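Local coordinates for xyloglucan-specific endo-beta-1,4-glucanase BoGH9A (Bacteroides ovatus, PDB 6DHT), which cleaves internal 1,4-beta-glucosidic linkages in the xyloglucan backbone, releasing xyloglucan oligosaccharides, at residues A[102-108]-A[561-565]; A[140-146]-A[257-261]; A[444-448]-A[470-474]. One frame throughout, in Å; residues are numbered along the deposited sequence.

Interactions 1 and 3 are neighbours in the helical part of the glycosidase domain, their centres about 13 Å apart. Met471 of interaction 3 joins them: its CB lies 3.6 Å from Leu564 CD1, its CE 3.7 Å from Ala561 N, and its SD 3.9 Å from Leu107 CD2, so Met471 packs against both segments of interaction 1. Both contacts lie away from the predicted catalytic residues and bound metal ions. Interaction 2 is remote, its centre about 38 Å from each of theirs, and lies across the centre of the chain from interaction 1. It lies nearest the probable active site: the Arg258 side chain is about 7 Å from that of Asp171, the predicted nucleophile.

Interaction 1. Residues A[102-108]-A[561-565]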
loop_
_atom_site.group_PDB
_atom_site.type_symbol
_atom_site.label_atom_id
_atom_site.label_comp_id
_atom_site.label_asym_id
_atom_site.label_seq_id
_atom_site.Cartn_x
_atom_site.Cartn_y
_atom_site.Cartn_z
ATOM N N SER A 102 -13.418 -16.503 1.740
ATOM C CA SER A 102 -13.155 -15.152 2.247
ATOM C C SER A 102 -12.015 -15.124 3.250
ATOM O O SER A 102 -12.036 -14.346 4.202
ATOM C CB SER A 102 -14.408 -14.585 2.881
ATOM O OG SER A 102 -15.427 -14.428 1.900
ATOM N N VAL A 103 -11.008 -15.956 3.028
ATOM C CA VAL A 103 -9.967 -16.086 4.034
ATOM C C VAL A 103 -9.150 -14.788 4.199
ATOM O O VAL A 103 -8.700 -14.493 5.307
ATOM C CB VAL A 103 -9.085 -17.354 3.788
ATOM C CG1 VAL A 103 -8.239 -17.181 2.591
ATOM C CG2 VAL A 103 -8.252 -17.674 5.026
ATOM N N LEU A 104 -9.005 -14.006 3.130
ATOM C CA LEU A 104 -8.270 -12.747 3.234
ATOM C C LEU A 104 -9.167 -11.544 3.536
ATOM O O LEU A 104 -8.689 -10.421 3.568
ATOM C CB LEU A 104 -7.452 -12.462 1.966
ATOM C CG LEU A 104 -6.469 -13.543 1.551
ATOM C CD1 LEU A 104 -5.761 -13.141 0.269
ATOM C CD2 LEU A 104 -5.457 -13.810 2.649
ATOM N N SER A 105 -10.458 -11.735 3.751
ATOM C CA SER A 105 -11.327 -10.603 4.007
ATOM C C SER A 105 -10.948 -9.853 5.281
ATOM O O SER A 105 -10.901 -8.602 5.270
ATOM C CB SER A 105 -12.790 -11.061 4.025
ATOM O OG SER A 105 -13.660 -9.979 4.311
ATOM N N PRO A 106 -10.633 -10.564 6.385
ATOM C CA PRO A 106 -10.229 -9.802 7.583
ATOM C C PRO A 106 -8.940 -9.025 7.364
ATOM O O PRO A 106 -8.791 -7.960 7.948
ATOM C CB PRO A 106 -10.064 -10.881 8.654
ATOM C CG PRO A 106 -10.939 -12.009 8.178
ATOM C CD PRO A 106 -10.818 -11.994 6.690
ATOM N N LEU A 107 -8.044 -9.537 6.534
ATOM C CA LEU A 107 -6.816 -8.834 6.193
ATOM C C LEU A 107 -7.118 -7.562 5.381
ATOM O O LEU A 107 -6.634 -6.481 5.699
ATOM C CB LEU A 107 -5.891 -9.780 5.423
ATOM C CG LEU A 107 -4.608 -9.159 4.866
ATOM C CD1 LEU A 107 -3.660 -8.766 5.987
ATOM C CD2 LEU A 107 -3.931 -10.098 3.964
ATOM N N ALA A 108 -7.941 -7.693 4.347
ATOM C CA ALA A 108 -8.283 -6.551 3.520
ATOM C C ALA A 108 -8.952 -5.457 4.352
ATOM O O ALA A 108 -8.623 -4.281 4.221
ATOM C CB ALA A 108 -9.198 -6.973 2.380
ATOM N N ALA A 561 -4.589 -7.378 -1.059
ATOM C CA ALA A 561 -5.507 -8.214 -0.285
ATOM C C ALA A 561 -6.956 -8.085 -0.772
ATOM O O ALA A 561 -7.686 -9.076 -0.825
ATOM C CB ALA A 561 -5.430 -7.877 1.163
ATOM N N SER A 562 -7.383 -6.856 -1.084
ATOM C CA SER A 562 -8.762 -6.635 -1.505
ATOM C C SER A 562 -9.002 -7.283 -2.834
ATOM O O SER A 562 -10.031 -7.937 -3.018
ATOM C CB SER A 562 -9.066 -5.167 -1.636
ATOM O OG SER A 562 -8.827 -4.480 -0.404
ATOM N N SER A 563 -8.096 -7.091 -3.787
ATOM C CA SER A 563 -8.286 -7.679 -5.110
ATOM C C SER A 563 -8.221 -9.208 -5.095
ATOM O O SER A 563 -9.022 -9.859 -5.761
ATOM C CB SER A 563 -7.311 -7.089 -6.130
ATOM O OG SER A 563 -5.965 -7.377 -5.840
ATOM N N LEU A 564 -7.311 -9.793 -4.320
ATOM C CA LEU A 564 -7.244 -11.252 -4.225
ATOM C C LEU A 564 -8.492 -11.818 -3.567
ATOM O O LEU A 564 -8.987 -12.892 -3.970
ATOM C CB LEU A 564 -5.993 -11.698 -3.463
ATOM C CG LEU A 564 -4.653 -11.475 -4.148
ATOM C CD1 LEU A 564 -3.527 -11.984 -3.293
ATOM C CD2 LEU A 564 -4.584 -12.075 -5.563
ATOM N N ASP A 565 -9.012 -11.154 -2.548
ATOM C CA ASP A 565 -10.271 -11.585 -1.933
ATOM C C ASP A 565 -11.456 -11.427 -2.903
ATOM O O ASP A 565 -12.257 -12.359 -3.081
ATOM C CB ASP A 565 -10.530 -10.834 -0.633
ATOM C CG ASP A 565 -11.645 -11.427 0.170
ATOM O OD1 ASP A 565 -11.653 -12.679 0.385
ATOM O OD2 ASP A 565 -12.500 -10.673 0.647
HETATM O O HOH W 1 -14.957 -11.947 0.866
HETATM O O HOH W 2 -9.812 -3.083 1.880
#
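Ala561 presses its methyl group into a shallow hollow on segment 102-108, formed by the side chain of Leu107 and the backbone of Ala108. Its CB lies 3.9 Å from Leu107 CD2 and equally far from Ala108 CA, so the two backbones come close at this point. The methyl of Ala108 answers as a second bump, resting beside Ser562, whose OG is 3.8 Å from Ala108 CB; that hydroxyl is hydrogen-bonded to Val558 O in its own helix, and a water links it to Ala108 O. Leu564 stands one turn further along helix 551-567, and the CD1 branch of Leu104 reaches its CB at 4.0 Å, the two side chains crossing at a slant. The segments lie at the start of the first helix of the family 9 catalytic domain, an (alpha/alpha)6 barrel, and in its last, so that here the two ends of the domain meet. Asp565 is the residue most covered across the contact. A chi1 of -168° swings the carboxylate away from the backbone N and across to the type I turn from Ser102 to Ser105, over which it spreads: OD1 lies 3.4 Å from Ser102 CA, and OD2 is the same distance from Ser105 CB. No direct hydrogen bond crosses between the segments. Instead, a water donates to Asp565 OD2 at 2.8 Å and also pairs with Ser102 OG, while Tyr26 OH and Tyr196 OH bind OD1 and OD2 respectively. Tyr26 OH also receives the N-H of Leu104, tying the carboxylate indirectly to the turn it covers.

Interaction 2. Residues A[140-146]-A[257-261]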
loop_
_atom_site.group_PDB
_atom_site.type_symbol
_atom_site.label_atom_id
_atom_site.label_comp_id
_atom_site.label_asym_id
_atom_site.label_seq_id
_atom_site.Cartn_x
_atom_site.Cartn_y
_atom_site.Cartn_z
ATOM N N ASP A 140 -3.812 20.767 13.776
ATOM C CA ASP A 140 -3.220 21.403 12.612
ATOM C C ASP A 140 -4.086 22.566 12.105
ATOM O O ASP A 140 -4.186 22.811 10.900
ATOM C CB ASP A 140 -2.953 20.354 11.515
ATOM C CG ASP A 140 -1.767 19.448 11.847
ATOM O OD1 ASP A 140 -0.980 19.782 12.764
ATOM O OD2 ASP A 140 -1.594 18.377 11.208
ATOM N N ASN A 141 -4.684 23.286 13.055
ATOM C CA ASN A 141 -5.457 24.497 12.759
ATOM C C ASN A 141 -4.614 25.754 12.922
ATOM O O ASN A 141 -5.053 26.851 12.563
ATOM C CB ASN A 141 -6.686 24.579 13.663
ATOM C CG ASN A 141 -6.361 24.317 15.129
ATOM O OD1 ASN A 141 -5.193 24.284 15.532
ATOM N ND2 ASN A 141 -7.403 24.123 15.935
ATOM N N HIS A 142 -3.412 25.584 13.458
ATOM C CA HIS A 142 -2.487 26.690 13.656
ATOM C C HIS A 142 -1.127 26.336 13.061
ATOM O O HIS A 142 -0.200 25.957 13.771
ATOM C CB HIS A 142 -2.365 26.995 15.151
ATOM C CG HIS A 142 -1.653 28.274 15.450
ATOM N ND1 HIS A 142 -0.279 28.376 15.465
ATOM C CD2 HIS A 142 -2.124 29.509 15.747
ATOM C CE1 HIS A 142 0.067 29.617 15.758
ATOM N NE2 HIS A 142 -1.034 30.324 15.934
ATOM N N VAL A 143 -1.022 26.471 11.743
ATOM C CA VAL A 143 0.148 26.030 10.995
ATOM C C VAL A 143 0.803 27.212 10.285
ATOM O O VAL A 143 0.117 28.033 9.689
ATOM C CB VAL A 143 -0.266 24.916 9.974
ATOM C CG1 VAL A 143 0.911 24.461 9.121
ATOM C CG2 VAL A 143 -0.848 23.731 10.713
ATOM N N LEU A 144 2.127 27.268 10.347
ATOM C CA LEU A 144 2.892 28.401 9.827
ATOM C C LEU A 144 3.370 28.195 8.405
ATOM O O LEU A 144 3.862 27.125 8.047
ATOM C CB LEU A 144 4.130 28.622 10.696
ATOM C CG LEU A 144 4.053 29.681 11.795
ATOM C CD1 LEU A 144 2.737 29.641 12.552
ATOM C CD2 LEU A 144 5.225 29.483 12.743
ATOM N N ILE A 145 3.243 29.235 7.590
ATOM C CA ILE A 145 3.949 29.266 6.322
ATOM C C ILE A 145 5.436 29.384 6.626
ATOM O O ILE A 145 5.905 30.423 7.097
ATOM C CB ILE A 145 3.505 30.461 5.440
ATOM C CG1 ILE A 145 2.011 30.378 5.104
ATOM C CG2 ILE A 145 4.346 30.538 4.175
ATOM C CD1 ILE A 145 1.597 29.213 4.182
ATOM N N HIS A 146 6.173 28.309 6.394
ATOM C CA HIS A 146 7.623 28.305 6.465
ATOM C C HIS A 146 8.183 29.307 5.453
ATOM O O HIS A 146 7.532 29.598 4.457
ATOM C CB HIS A 146 8.112 26.903 6.142
ATOM C CG HIS A 146 9.551 26.657 6.456
ATOM N ND1 HIS A 146 10.531 26.654 5.487
ATOM C CD2 HIS A 146 10.175 26.367 7.620
ATOM C CE1 HIS A 146 11.694 26.372 6.040
ATOM N NE2 HIS A 146 11.506 26.184 7.336
ATOM N N GLN A 257 6.240 23.179 16.716
ATOM C CA GLN A 257 5.429 23.976 15.809
ATOM C C GLN A 257 5.287 23.244 14.467
ATOM O O GLN A 257 6.236 22.604 14.007
ATOM C CB GLN A 257 6.067 25.367 15.616
ATOM C CG GLN A 257 5.410 26.262 14.575
ATOM C CD GLN A 257 3.976 26.639 14.926
ATOM O OE1 GLN A 257 3.036 26.299 14.197
ATOM N NE2 GLN A 257 3.801 27.358 16.038
ATOM N N ARG A 258 4.108 23.373 13.861
ATOM C CA ARG A 258 3.799 22.750 12.564
ATOM C C ARG A 258 3.909 23.762 11.427
ATOM O O ARG A 258 3.424 24.894 11.542
ATOM C CB ARG A 258 2.387 22.142 12.599
ATOM C CG ARG A 258 2.200 21.061 13.660
ATOM C CD ARG A 258 2.722 19.714 13.208
ATOM N NE ARG A 258 1.668 18.894 12.609
ATOM C CZ ARG A 258 1.800 17.588 12.367
ATOM N NH1 ARG A 258 2.931 16.949 12.608
ATOM N NH2 ARG A 258 0.784 16.924 11.837
ATOM N N TYR A 259 4.550 23.343 10.337
ATOM C CA TYR A 259 4.784 24.192 9.169
ATOM C C TYR A 259 4.314 23.528 7.887
ATOM O O TYR A 259 4.326 22.306 7.803
ATOM C CB TYR A 259 6.276 24.468 8.974
ATOM C CG TYR A 259 6.948 25.246 10.083
ATOM C CD1 TYR A 259 7.456 24.601 11.189
ATOM C CD2 TYR A 259 7.098 26.620 9.992
ATOM C CE1 TYR A 259 8.080 25.299 12.204
ATOM C CE2 TYR A 259 7.731 27.335 11.004
ATOM C CZ TYR A 259 8.211 26.664 12.106
ATOM O OH TYR A 259 8.841 27.350 13.124
ATOM N N VAL A 260 3.918 24.325 6.904
ATOM C CA VAL A 260 3.881 23.865 5.512
ATOM C C VAL A 260 5.116 24.421 4.820
ATOM O O VAL A 260 5.528 25.567 5.063
ATOM C CB VAL A 260 2.575 24.225 4.741
ATOM C CG1 VAL A 260 1.355 23.561 5.390
ATOM C CG2 VAL A 260 2.384 25.723 4.643
ATOM N N VAL A 261 5.748 23.591 4.009
ATOM C CA VAL A 261 6.988 23.948 3.352
ATOM C C VAL A 261 6.849 24.060 1.828
ATOM O O VAL A 261 5.748 23.906 1.265
ATOM C CB VAL A 261 8.080 22.963 3.733
ATOM C CG1 VAL A 261 8.266 22.957 5.246
ATOM C CG2 VAL A 261 7.723 21.557 3.248
HETATM O O HOH W 3 1.569 24.219 15.451
#
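Leu144 and Tyr259 sit side by side in a parallel strand pair within the mixed sheet of the glycosidase domain. Leu144 N donates to Arg258 O at 3.0 Å, Val260 N to Leu144 O, and His146 N to Val260 O. On one face Leu144 CB rests 3.6 Å from Tyr259 CD2. Just past the strand, His146 makes an offset edge-to-face pair with Tyr259, its edge toward the Tyr259 face; Ser148 OG and Pro326 O hold the two imidazole nitrogens. On the other face Ile145 CD1 meets Val260 CG2 at 3.6 Å. Bends at chi2 (-81°) and chi3 (-94°) fold the Arg258 chain back so that its guanidinium forms a side-on, nearly coplanar salt bridge with the Asp140 carboxylate. NE reaches OD1 at 2.8 Å, and NH2 reaches the syn lone pair of OD2 in a nearly straight bond (177°). Lys174 shares OD2, and Tyr172 O takes NH1, which probably helps hold the arginine about 7 Å from the Asp171 side chain. A methionine in place of Arg258 would probably leave the buried Asp140 without its two-nitrogen partner and Tyr172 O without this donor. A water accepts from Arg258 N at 3.1 Å and donates to His142 O.

Interaction 3. Residues A[444-448]-A[470-474]; sequences CMNQG and NMDYI
Asn470 carries the polar part of this contact between helices 439-458 and 461-474, consecutive in the chain and antiparallel, with segment axes 9.4 Å apart at an angle of 160°. Its CB packs beside the thiol of Cys444, 3.8 Å from SG. From there CG, anti to the carbonyl carbon (chi1 -86°), directs the amide toward the facing helix. At the tip, ND2 makes two hydrogen bonds. One runs to Gln447 OE1 at 2.8 Å, nearly straight and in the plane of the Asn470 amide; the other goes to Cys444 O at 3.1 Å, arriving on a lone pair of a carbonyl that already accepts the helical N-H of Gly448. The remaining atom, OD1, accepts from Tyr428 N. Beside this polar group lies an apolar patch: Met445 bends its chain back so that CE lies against Ile474 CD1, a tight 3.5 Å, while Met445 SD touches Met471 CE at 4.0 Å. Cys444 SG also reaches Ile474 CG2 and sits obliquely to the Tyr473 ring. Both ends of the buried Asn470 amide are thus paired, its nitrogen to two oxygens and its oxygen to a backbone N-H, which likely fixes its rotation and offsets the cost of burying it between the helices.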
loop_
_atom_site.group_PDB
_atom_site.type_symbol
_atom_site.label_atom_id
_atom_site.label_comp_id
_atom_site.label_asym_id
_atom_site.label_seq_id
_atom_site.Cartn_x
_atom_site.Cartn_y
_atom_site.Cartn_z
ATOM N N CYS A 444 7.200 -6.970 -2.993
ATOM C CA CYS A 444 6.361 -8.168 -2.936
ATOM C C CYS A 444 4.877 -7.869 -3.241
ATOM O O CYS A 444 4.278 -8.463 -4.130
ATOM C CB CYS A 444 6.530 -8.865 -1.587
ATOM S SG CYS A 444 5.742 -10.467 -1.475
ATOM N N MET A 445 4.294 -6.939 -2.488
ATOM C CA MET A 445 2.889 -6.614 -2.722
ATOM C C MET A 445 2.682 -6.000 -4.106
ATOM O O MET A 445 1.765 -6.389 -4.822
ATOM C CB MET A 445 2.339 -5.632 -1.681
ATOM C CG MET A 445 2.072 -6.181 -0.317
ATOM S SD MET A 445 0.811 -7.416 -0.211
ATOM C CE MET A 445 1.798 -8.916 -0.356
ATOM N N ASN A 446 3.512 -5.033 -4.485
ATOM C CA ASN A 446 3.217 -4.317 -5.733
ATOM C C ASN A 446 3.547 -5.158 -6.962
ATOM O O ASN A 446 2.956 -4.969 -8.029
ATOM C CB ASN A 446 3.853 -2.925 -5.745
ATOM C CG ASN A 446 3.125 -1.993 -4.845
ATOM O OD1 ASN A 446 2.006 -2.284 -4.426
ATOM N ND2 ASN A 446 3.768 -0.905 -4.469
ATOM N N GLN A 447 4.447 -6.112 -6.822
ATOM C CA GLN A 447 4.606 -7.138 -7.861
ATOM C C GLN A 447 3.327 -7.970 -7.976
ATOM O O GLN A 447 2.823 -8.218 -9.077
ATOM C CB GLN A 447 5.792 -8.037 -7.508
ATOM C CG GLN A 447 6.174 -9.071 -8.498
ATOM C CD GLN A 447 7.382 -9.819 -7.996
ATOM O OE1 GLN A 447 7.253 -10.821 -7.303
ATOM N NE2 GLN A 447 8.557 -9.278 -8.253
ATOM N N GLY A 448 2.779 -8.366 -6.829
ATOM C CA GLY A 448 1.485 -9.027 -6.780
ATOM C C GLY A 448 0.368 -8.241 -7.437
ATOM O O GLY A 448 -0.413 -8.798 -8.196
ATOM N N ASN A 470 2.733 -14.544 -3.753
ATOM C CA ASN A 470 3.392 -13.434 -3.084
ATOM C C ASN A 470 2.655 -13.038 -1.813
ATOM O O ASN A 470 3.288 -12.665 -0.816
ATOM C CB ASN A 470 3.517 -12.208 -4.008
ATOM C CG ASN A 470 4.750 -12.250 -4.871
ATOM O OD1 ASN A 470 5.404 -13.276 -4.979
ATOM N ND2 ASN A 470 5.052 -11.138 -5.535
ATOM N N MET A 471 1.325 -13.104 -1.837
ATOM C CA MET A 471 0.570 -12.902 -0.601
ATOM C C MET A 471 0.911 -13.965 0.469
ATOM O O MET A 471 1.087 -13.623 1.641
ATOM C CB MET A 471 -0.951 -12.812 -0.859
ATOM C CG MET A 471 -1.755 -12.547 0.397
ATOM S SD MET A 471 -1.316 -10.967 1.226
ATOM C CE MET A 471 -2.240 -9.922 0.162
ATOM N N ASP A 472 1.003 -15.229 0.071
ATOM C CA ASP A 472 1.375 -16.278 1.011
ATOM C C ASP A 472 2.714 -15.945 1.672
ATOM O O ASP A 472 2.910 -16.224 2.867
ATOM C CB ASP A 472 1.507 -17.607 0.285
ATOM C CG ASP A 472 0.174 -18.300 0.027
ATOM O OD1 ASP A 472 -0.923 -17.727 0.184
ATOM O OD2 ASP A 472 0.215 -19.494 -0.345
ATOM N N TYR A 473 3.644 -15.399 0.897
ATOM C CA TYR A 473 4.958 -15.036 1.421
ATOM C C TYR A 473 4.830 -14.057 2.582
ATOM O O TYR A 473 5.422 -14.277 3.655
ATOM C CB TYR A 473 5.886 -14.447 0.330
ATOM C CG TYR A 473 7.300 -14.217 0.801
ATOM C CD1 TYR A 473 7.628 -13.108 1.549
ATOM C CD2 TYR A 473 8.291 -15.135 0.525
ATOM C CE1 TYR A 473 8.908 -12.897 2.020
ATOM C CE2 TYR A 473 9.575 -14.929 0.980
ATOM C CZ TYR A 473 9.876 -13.810 1.713
ATOM O OH TYR A 473 11.167 -13.623 2.195
ATOM N N ILE A 474 4.117 -12.950 2.431
ATOM C CA ILE A 474 4.070 -12.027 3.550
ATOM C C ILE A 474 3.254 -12.539 4.718
ATOM O O ILE A 474 3.439 -12.026 5.829
ATOM C CB ILE A 474 3.606 -10.616 3.200
ATOM C CG1 ILE A 474 2.142 -10.631 2.864
ATOM C CG2 ILE A 474 4.492 -9.960 2.085
ATOM C CD1 ILE A 474 1.521 -9.288 3.078
#